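Local coordinates for protein epidermin leader peptide processing serine protease EpiP (Staphylococcus aureus subsp. aureus, PDB 3QFH) that probably cleaves the leader peptide from an epidermin-type lantibiotic precursor, acting as a subtilisin-like serine endopeptidase, at residues Phe331-Pro341 against Phe425-Leu433; Leu151-Glu161 against Ser208-Ala219. All coordinates share one frame; numbering follows the deposited sequence. Where two conformers were deposited one is given.

Contact 1: Phe331-Pro341 against Phe425-Leu433. With EDO (1,2-ethanediol), chain J; SO4 (sulfate ion), chain M.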
# COMPACT_ATOMS: atom_id res chain seq x y z
N PHE A 331 0.03 -15.54 -2.86
CA PHE A 331 -1.03 -15.80 -3.81
C PHE A 331 -2.11 -16.65 -3.15
O PHE A 331 -2.01 -17.01 -1.97
CB PHE A 331 -0.46 -16.56 -5.00
CG PHE A 331 0.06 -17.92 -4.65
CD1 PHE A 331 -0.69 -19.06 -4.90
CD2 PHE A 331 1.31 -18.06 -4.04
CE1 PHE A 331 -0.21 -20.31 -4.57
CE2 PHE A 331 1.80 -19.31 -3.70
CZ PHE A 331 1.03 -20.44 -3.97
N GLY A 332 -3.12 -17.00 -3.94
CA GLY A 332 -4.18 -17.90 -3.51
C GLY A 332 -5.56 -17.53 -3.99
O GLY A 332 -5.81 -16.39 -4.41
N MET A 333 -6.46 -18.51 -4.00
CA MET A 333 -7.85 -18.26 -4.39
C MET A 333 -8.43 -17.27 -3.42
O MET A 333 -8.07 -17.26 -2.24
CB MET A 333 -8.71 -19.54 -4.38
CG MET A 333 -8.70 -20.39 -5.67
SD MET A 333 -9.36 -19.57 -7.16
CE MET A 333 -9.57 -20.99 -8.22
N ASN A 334 -9.31 -16.43 -3.94
CA ASN A 334 -9.99 -15.41 -3.16
C ASN A 334 -9.04 -14.45 -2.48
O ASN A 334 -9.27 -14.00 -1.35
CB ASN A 334 -10.93 -16.11 -2.18
CG ASN A 334 -11.87 -17.04 -2.90
OD1 ASN A 334 -12.51 -16.63 -3.87
ND2 ASN A 334 -11.95 -18.29 -2.47
N TYR A 335 -7.97 -14.12 -3.19
CA TYR A 335 -6.93 -13.24 -2.70
C TYR A 335 -6.40 -12.41 -3.85
O TYR A 335 -6.76 -11.28 -3.99
CB TYR A 335 -5.83 -14.09 -2.03
CG TYR A 335 -4.61 -13.35 -1.52
CD1 TYR A 335 -4.63 -12.71 -0.29
CD2 TYR A 335 -3.42 -13.34 -2.24
CE1 TYR A 335 -3.50 -12.06 0.21
CE2 TYR A 335 -2.28 -12.69 -1.75
CZ TYR A 335 -2.33 -12.06 -0.52
OH TYR A 335 -1.22 -11.42 -0.01
N THR A 336 -5.57 -12.99 -4.70
CA THR A 336 -5.01 -12.24 -5.84
C THR A 336 -6.10 -11.80 -6.84
O THR A 336 -6.88 -12.63 -7.31
CB THR A 336 -3.99 -13.11 -6.58
OG1 THR A 336 -3.01 -13.57 -5.65
CG2 THR A 336 -3.32 -12.35 -7.70
N ASP A 337 -6.13 -10.50 -7.16
CA ASP A 337 -7.05 -9.94 -8.15
C ASP A 337 -6.40 -9.68 -9.51
O ASP A 337 -7.06 -9.75 -10.56
CB ASP A 337 -7.63 -8.62 -7.63
CG ASP A 337 -8.49 -8.81 -6.39
OD1 ASP A 337 -9.41 -9.65 -6.45
OD2 ASP A 337 -8.27 -8.14 -5.37
N ILE A 338 -5.09 -9.39 -9.46
CA ILE A 338 -4.33 -9.01 -10.62
C ILE A 338 -2.83 -9.12 -10.30
O ILE A 338 -2.43 -9.17 -9.15
CB ILE A 338 -4.68 -7.54 -10.98
CG1 ILE A 338 -4.11 -7.13 -12.33
CG2 ILE A 338 -4.21 -6.60 -9.89
CD1 ILE A 338 -4.73 -5.84 -12.89
N ALA A 339 -2.01 -9.13 -11.33
CA ALA A 339 -0.58 -9.17 -11.15
C ALA A 339 0.10 -8.11 -12.03
O ALA A 339 -0.38 -7.78 -13.11
CB ALA A 339 -0.05 -10.55 -11.48
N ALA A 340 1.21 -7.56 -11.56
CA ALA A 340 2.00 -6.62 -12.35
C ALA A 340 3.47 -7.00 -12.10
O ALA A 340 3.76 -7.67 -11.10
CB ALA A 340 1.71 -5.18 -11.95
N PRO A 341 4.39 -6.60 -12.99
CA PRO A 341 5.83 -6.93 -12.82
C PRO A 341 6.45 -6.35 -11.55
O PRO A 341 6.40 -5.13 -11.30
CB PRO A 341 6.47 -6.29 -14.05
CG PRO A 341 5.37 -6.23 -15.07
CD PRO A 341 4.14 -5.92 -14.27
N PHE A 425 -6.03 -18.61 -11.91
CA PHE A 425 -6.58 -17.43 -11.24
C PHE A 425 -6.03 -17.32 -9.82
O PHE A 425 -5.76 -16.22 -9.33
CB PHE A 425 -8.12 -17.49 -11.22
CG PHE A 425 -8.78 -16.17 -10.87
CD1 PHE A 425 -8.88 -15.75 -9.54
CD2 PHE A 425 -9.32 -15.36 -11.87
CE1 PHE A 425 -9.50 -14.51 -9.21
CE2 PHE A 425 -9.95 -14.14 -11.56
CZ PHE A 425 -10.04 -13.71 -10.22
N SER A 426 -5.85 -18.45 -9.15
CA SER A 426 -5.33 -18.45 -7.78
C SER A 426 -3.95 -17.80 -7.68
O SER A 426 -3.57 -17.35 -6.61
CB SER A 426 -5.30 -19.86 -7.21
OG SER A 426 -4.48 -20.69 -8.00
N ARG A 427 -3.21 -17.74 -8.79
CA ARG A 427 -1.90 -17.11 -8.78
C ARG A 427 -1.85 -15.71 -9.40
O ARG A 427 -1.20 -14.82 -8.83
CB ARG A 427 -0.86 -18.02 -9.46
CG ARG A 427 -0.85 -19.42 -8.89
CD ARG A 427 0.42 -20.15 -9.25
NE ARG A 427 1.53 -19.66 -8.45
CZ ARG A 427 2.81 -19.99 -8.63
NH1 ARG A 427 3.16 -20.82 -9.60
NH2 ARG A 427 3.73 -19.47 -7.82
N TYR A 428 -2.55 -15.51 -10.53
CA TYR A 428 -2.52 -14.24 -11.27
C TYR A 428 -3.77 -13.39 -11.19
O TYR A 428 -3.78 -12.25 -11.69
CB TYR A 428 -2.26 -14.52 -12.76
CG TYR A 428 -0.97 -15.25 -13.01
CD1 TYR A 428 0.23 -14.55 -13.18
CD2 TYR A 428 -0.92 -16.63 -13.01
CE1 TYR A 428 1.43 -15.21 -13.38
CE2 TYR A 428 0.27 -17.30 -13.20
CZ TYR A 428 1.44 -16.59 -13.38
OH TYR A 428 2.62 -17.26 -13.57
N GLY A 429 -4.83 -13.93 -10.60
CA GLY A 429 -6.08 -13.24 -10.55
C GLY A 429 -6.53 -13.14 -12.00
O GLY A 429 -6.37 -14.09 -12.75
N HIS A 430 -7.03 -11.98 -12.39
CA HIS A 430 -7.49 -11.77 -13.78
C HIS A 430 -6.38 -11.74 -14.82
O HIS A 430 -6.65 -11.78 -16.02
CB HIS A 430 -8.35 -10.51 -13.89
CG HIS A 430 -9.62 -10.59 -13.12
ND1 HIS A 430 -10.74 -11.24 -13.62
CD2 HIS A 430 -9.98 -10.09 -11.91
CE1 HIS A 430 -11.72 -11.15 -12.73
NE2 HIS A 430 -11.28 -10.45 -11.69
N GLY A 431 -5.13 -11.66 -14.37
CA GLY A 431 -3.99 -11.73 -15.27
C GLY A 431 -3.00 -10.63 -15.03
O GLY A 431 -3.17 -9.82 -14.12
N GLU A 432 -1.96 -10.58 -15.87
CA GLU A 432 -0.94 -9.55 -15.76
C GLU A 432 -1.49 -8.25 -16.36
O GLU A 432 -2.13 -8.25 -17.41
CB GLU A 432 0.35 -9.98 -16.48
CG GLU A 432 1.55 -9.08 -16.17
CD GLU A 432 2.82 -9.52 -16.89
OE1 GLU A 432 2.77 -9.70 -18.13
OE2 GLU A 432 3.87 -9.65 -16.21
N LEU A 433 -1.23 -7.16 -15.67
CA LEU A 433 -1.60 -5.81 -16.10
C LEU A 433 -1.16 -5.50 -17.55
O LEU A 433 -0.03 -5.80 -17.92
CB LEU A 433 -0.92 -4.82 -15.14
CG LEU A 433 -1.10 -3.32 -15.35
CD1 LEU A 433 -2.57 -2.91 -15.28
CD2 LEU A 433 -0.26 -2.56 -14.32
C1 EDO J . -7.94 -21.90 -11.10
O1 EDO J . -7.55 -20.96 -10.08
C2 EDO J . -8.75 -21.20 -12.19
O2 EDO J . -7.89 -20.61 -13.17
S SO4 M . -12.10 -13.35 -16.18
O1 SO4 M . -13.32 -12.90 -15.50
O2 SO4 M . -12.28 -14.66 -16.79
O3 SO4 M . -11.73 -12.36 -17.17
O4 SO4 M . -11.03 -13.45 -15.19
O HOH W 1 -0.41 -13.44 -6.52

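Contact 2: Leu151-Glu161 against Ser208-Ala219. With SO4 (sulfate ion), chain O.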
# COMPACT_ATOMS: atom_id res chain seq x y z
N LEU A 151 1.80 11.48 8.71
CA LEU A 151 0.93 10.90 9.76
C LEU A 151 1.73 10.37 10.95
O LEU A 151 1.15 9.86 11.92
CB LEU A 151 0.02 9.80 9.17
CG LEU A 151 -1.20 10.29 8.38
CD1 LEU A 151 -2.18 11.05 9.28
CD2 LEU A 151 -0.81 11.17 7.18
N VAL A 152 3.06 10.45 10.88
CA VAL A 152 3.91 9.99 11.98
C VAL A 152 3.78 11.02 13.11
O VAL A 152 3.97 12.23 12.89
CB VAL A 152 5.37 9.84 11.54
CG1 VAL A 152 6.23 9.38 12.71
CG2 VAL A 152 5.48 8.87 10.36
N PRO A 153 3.41 10.57 14.32
CA PRO A 153 3.20 11.53 15.40
C PRO A 153 4.48 12.05 16.03
O PRO A 153 5.55 11.54 15.76
CB PRO A 153 2.38 10.73 16.43
CG PRO A 153 2.83 9.32 16.23
CD PRO A 153 3.09 9.19 14.73
N LEU A 154 4.35 13.09 16.84
CA LEU A 154 5.47 13.63 17.59
C LEU A 154 6.09 12.47 18.37
O LEU A 154 5.39 11.67 19.01
CB LEU A 154 5.00 14.75 18.54
CG LEU A 154 5.99 15.37 19.52
CD1 LEU A 154 7.17 16.03 18.82
CD2 LEU A 154 5.29 16.38 20.44
N ASN A 155 7.41 12.35 18.25
CA ASN A 155 8.19 11.29 18.92
C ASN A 155 8.09 9.93 18.30
O ASN A 155 8.62 8.97 18.85
CB ASN A 155 7.90 11.24 20.42
CG ASN A 155 8.39 12.47 21.14
OD1 ASN A 155 9.45 13.01 20.81
ND2 ASN A 155 7.64 12.91 22.14
N GLY A 156 7.41 9.84 17.15
CA GLY A 156 7.30 8.59 16.39
C GLY A 156 6.92 7.28 17.06
O GLY A 156 6.14 7.26 17.99
N PHE A 157 7.47 6.18 16.56
CA PHE A 157 7.09 4.85 17.04
C PHE A 157 7.28 4.71 18.55
O PHE A 157 8.38 4.86 19.07
CB PHE A 157 7.84 3.77 16.26
CG PHE A 157 7.36 2.36 16.53
CD1 PHE A 157 6.13 1.92 16.05
CD2 PHE A 157 8.16 1.45 17.22
CE1 PHE A 157 5.68 0.62 16.28
CE2 PHE A 157 7.72 0.13 17.45
CZ PHE A 157 6.47 -0.27 16.97
N ARG A 158 6.17 4.47 19.24
CA ARG A 158 6.17 4.30 20.70
C ARG A 158 6.99 5.35 21.43
O ARG A 158 7.61 5.05 22.44
CB ARG A 158 6.70 2.91 21.04
CG ARG A 158 5.98 1.78 20.34
CD ARG A 158 4.55 1.59 20.83
NE ARG A 158 3.78 0.77 19.90
CZ ARG A 158 3.86 -0.55 19.79
NH1 ARG A 158 4.68 -1.26 20.55
NH2 ARG A 158 3.12 -1.18 18.88
N GLY A 159 6.99 6.58 20.92
CA GLY A 159 7.76 7.66 21.52
C GLY A 159 9.28 7.49 21.53
O GLY A 159 9.97 8.26 22.19
N THR A 160 9.80 6.52 20.78
CA THR A 160 11.24 6.23 20.74
C THR A 160 12.05 6.92 19.64
O THR A 160 13.16 6.50 19.35
CB THR A 160 11.51 4.71 20.59
OG1 THR A 160 11.16 4.27 19.27
CG2 THR A 160 10.76 3.90 21.63
N GLU A 161 11.51 7.96 19.01
CA GLU A 161 12.27 8.71 18.00
C GLU A 161 11.98 10.22 18.14
O GLU A 161 11.11 10.76 17.47
CB GLU A 161 12.09 8.13 16.56
CG GLU A 161 10.72 7.69 16.17
CD GLU A 161 10.62 6.98 14.78
OE1 GLU A 161 9.49 6.56 14.42
OE2 GLU A 161 11.63 6.84 14.05
N SER A 208 12.03 6.54 11.04
CA SER A 208 13.22 5.75 10.74
C SER A 208 13.05 4.34 11.30
O SER A 208 13.84 3.46 11.02
CB SER A 208 14.44 6.40 11.39
OG SER A 208 14.49 7.78 11.05
N LYS A 209 12.00 4.15 12.09
CA LYS A 209 11.73 2.90 12.76
C LYS A 209 10.53 2.17 12.12
O LYS A 209 10.41 2.12 10.87
CB LYS A 209 11.46 3.19 14.25
CG LYS A 209 12.60 3.85 15.03
CD LYS A 209 13.61 2.85 15.59
CE LYS A 209 14.33 2.03 14.52
NZ LYS A 209 15.49 1.22 15.08
N LYS A 210 9.65 1.62 12.95
CA LYS A 210 8.49 0.89 12.47
C LYS A 210 7.28 1.81 12.30
O LYS A 210 7.31 2.98 12.66
CB LYS A 210 8.14 -0.25 13.45
CG LYS A 210 9.24 -1.30 13.59
CD LYS A 210 8.88 -2.39 14.59
CE LYS A 210 9.98 -3.45 14.66
NZ LYS A 210 9.67 -4.56 15.62
N THR A 211 6.23 1.26 11.71
CA THR A 211 4.98 1.97 11.53
C THR A 211 3.95 1.34 12.46
O THR A 211 4.20 0.28 13.04
CB THR A 211 4.52 1.89 10.06
OG1 THR A 211 3.38 2.74 9.85
CG2 THR A 211 4.16 0.45 9.68
N GLU A 212 2.82 2.01 12.64
CA GLU A 212 1.71 1.49 13.44
C GLU A 212 0.56 1.33 12.45
O GLU A 212 0.38 2.19 11.58
CB GLU A 212 1.28 2.49 14.51
CG GLU A 212 2.23 2.72 15.69
CD GLU A 212 2.11 1.69 16.82
OE1 GLU A 212 1.76 0.53 16.55
OE2 GLU A 212 2.37 2.05 17.98
N LEU A 213 -0.22 0.25 12.57
CA LEU A 213 -1.35 0.07 11.67
C LEU A 213 -2.37 1.20 11.84
O LEU A 213 -3.07 1.55 10.90
CB LEU A 213 -2.02 -1.31 11.84
CG LEU A 213 -1.22 -2.51 11.30
CD1 LEU A 213 -1.97 -3.81 11.56
CD2 LEU A 213 -0.93 -2.37 9.83
N LEU A 214 -2.43 1.78 13.03
CA LEU A 214 -3.30 2.91 13.26
C LEU A 214 -2.88 4.13 12.43
O LEU A 214 -3.73 4.91 12.04
CB LEU A 214 -3.36 3.29 14.73
CG LEU A 214 -4.08 2.26 15.62
CD1 LEU A 214 -4.01 2.72 17.08
CD2 LEU A 214 -5.51 2.07 15.19
N TRP A 215 -1.58 4.31 12.18
CA TRP A 215 -1.12 5.46 11.38
C TRP A 215 -1.53 5.23 9.94
O TRP A 215 -1.99 6.16 9.25
CB TRP A 215 0.40 5.69 11.44
CG TRP A 215 1.05 5.75 12.80
CD1 TRP A 215 0.43 5.95 14.00
CD2 TRP A 215 2.45 5.74 13.08
NE1 TRP A 215 1.36 5.98 15.01
CE2 TRP A 215 2.61 5.87 14.47
CE3 TRP A 215 3.59 5.61 12.28
CZ2 TRP A 215 3.86 5.86 15.10
CZ3 TRP A 215 4.84 5.60 12.90
CH2 TRP A 215 4.96 5.74 14.30
N VAL A 216 -1.40 3.98 9.50
CA VAL A 216 -1.79 3.60 8.15
C VAL A 216 -3.29 3.86 7.94
O VAL A 216 -3.68 4.39 6.90
CB VAL A 216 -1.50 2.13 7.86
CG1 VAL A 216 -2.03 1.74 6.46
CG2 VAL A 216 0.03 1.83 7.97
N SER A 217 -4.10 3.49 8.94
CA SER A 217 -5.53 3.68 8.88
C SER A 217 -5.87 5.15 8.78
O SER A 217 -6.70 5.53 7.98
CB SER A 217 -6.22 3.04 10.08
OG SER A 217 -5.98 1.64 10.08
N LYS A 218 -5.20 5.98 9.57
CA LYS A 218 -5.47 7.41 9.52
C LYS A 218 -5.03 7.98 8.16
O LYS A 218 -5.67 8.88 7.63
CB LYS A 218 -4.80 8.13 10.67
CG LYS A 218 -5.26 9.56 10.84
CD LYS A 218 -4.60 10.21 12.04
CE LYS A 218 -5.14 11.60 12.28
NZ LYS A 218 -4.52 12.18 13.49
N ALA A 219 -3.94 7.45 7.60
CA ALA A 219 -3.46 7.88 6.29
C ALA A 219 -4.48 7.55 5.19
O ALA A 219 -4.69 8.34 4.26
CB ALA A 219 -2.06 7.27 5.97
S SO4 O . 18.79 2.05 14.75
O1 SO4 O . 19.69 2.83 15.59
O2 SO4 O . 18.33 0.89 15.50
O3 SO4 O . 17.65 2.88 14.37
O4 SO4 O . 19.49 1.62 13.54
O HOH W 2 3.65 4.46 18.23
O HOH W 3 9.08 5.16 12.35

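Contact 1: Phe331-Pro341 against Phe425-Leu433
Phe331 holds CG between its backbone N and its carbonyl carbon (chi1 64°), and the ring lies alongside Arg427, whose chain bends at chi3 to bring the guanidinium over one ring face. The evidence for a cation-pi pair is positional: Arg427 CZ stands 4.9 Å from the centroid of the Phe331 ring and 5° off its normal, although the two planes are inclined to each other. Arg427 NE, offset toward the ring's rim, is buried with no polar partner in the model. At the edge of the same ring lies Ser426 O, which accepts from Gly332 N at 2.7 Å. Thr336 turns CG2 away from its own backbone N and onto Arg427 O (3.4 Å), while OG1 shares a water with that carbonyl.

After helix 425-428 the hydrogen bonds across the contact continue from backbone to backbone. His430 N reaches Asp337 O at 2.9 Å in a nearly straight bond (175°), but from well above the carbonyl plane. The His430 ring is stacked on Tyr414 of helix 406-416, and its ND1 bonds a sulfate ion, probably from the crystallisation liquor.

Ala339 then bonds on both sides of one residue: its N gives to Gly431 O (3.1 Å) and its O accepts from Leu433 N (2.8 Å). Glu432, the residue between those two partners, adds a CA-H...O contact, its CA 3.2 Å from Ala339 O, and its carboxylate is held by Thr319 and Ser323. Leu433 CD2 packs on Ala340 CB at 4.0 Å. This is a single parallel bridge, added to 338-341, an edge strand of the parallel sheet of the subtilisin-like alpha/beta fold.

Contact 2: Leu151-Glu161 against Ser208-Ala219
The Trp215 ring is sandwiched, with Pro153 CD over one face and Glu212 CG over the other, while Phe157 N meets its edge in plane, 3.4 Å from Trp215 CH2. Pro153 CD lies 3.7 Å from the centroid of the six-membered ring, a CH-pi contact. Phe157 is likewise covered on both faces, by Arg158 CG and by Lys210 CB, the latter 3.8 Å from the ring centroid. In this subtilisin-like domain these ring-face contacts pack the loop 151-161 against the start of helix 213-225, where Glu212 is the N-cap residue.

With CG anti to its backbone N (chi1 -171°), Phe157 extends across Lys210 toward Glu212. Arg158 doubles back over the Phe157 ring and grips the Glu212 carboxylate side-on: Arg158 NE to Glu212 OE2 is 2.7 Å and Arg158 NH2 to Glu212 OE1 is 3.2 Å, with the planes 40° apart. Gln55, within the propeptide-like region, also bonds Glu212 OE2, and Tyr46 of that region meets Trp215, so the contact borders the probable prodomain.

At the other end of the loop, Leu151 sets CD1 against Lys218 CG at 3.8 Å and CG against Ala219. Glu161 joins both segments: OE1 accepts from Phe157 N, and OE2 takes Ser208 N at 3.1 Å on its syn side.

In the fold
From the N terminus the chain first lays down four strands of a mixed sheet (between residues 20 and 78), which strand 249-250 later joins, then enters the subtilase region. Contact 2 closes first, over residues 162-207, which include helix 177-186 and strand 200-204. Contact 1 closes the largely helical residues 342-424, so the two loops follow in series and neither nest nor cross. His177 falls in the first loop and Ser383 in the second; with Asp130 they probably form the catalytic triad. Contact 2 ties the loop after edge strand 149-150 to helix 213-225; contact 1 ties the other edge strand, 338-341, and the loop before it to helix 425-428 and the segment that follows. Their centres are about 31 Å apart.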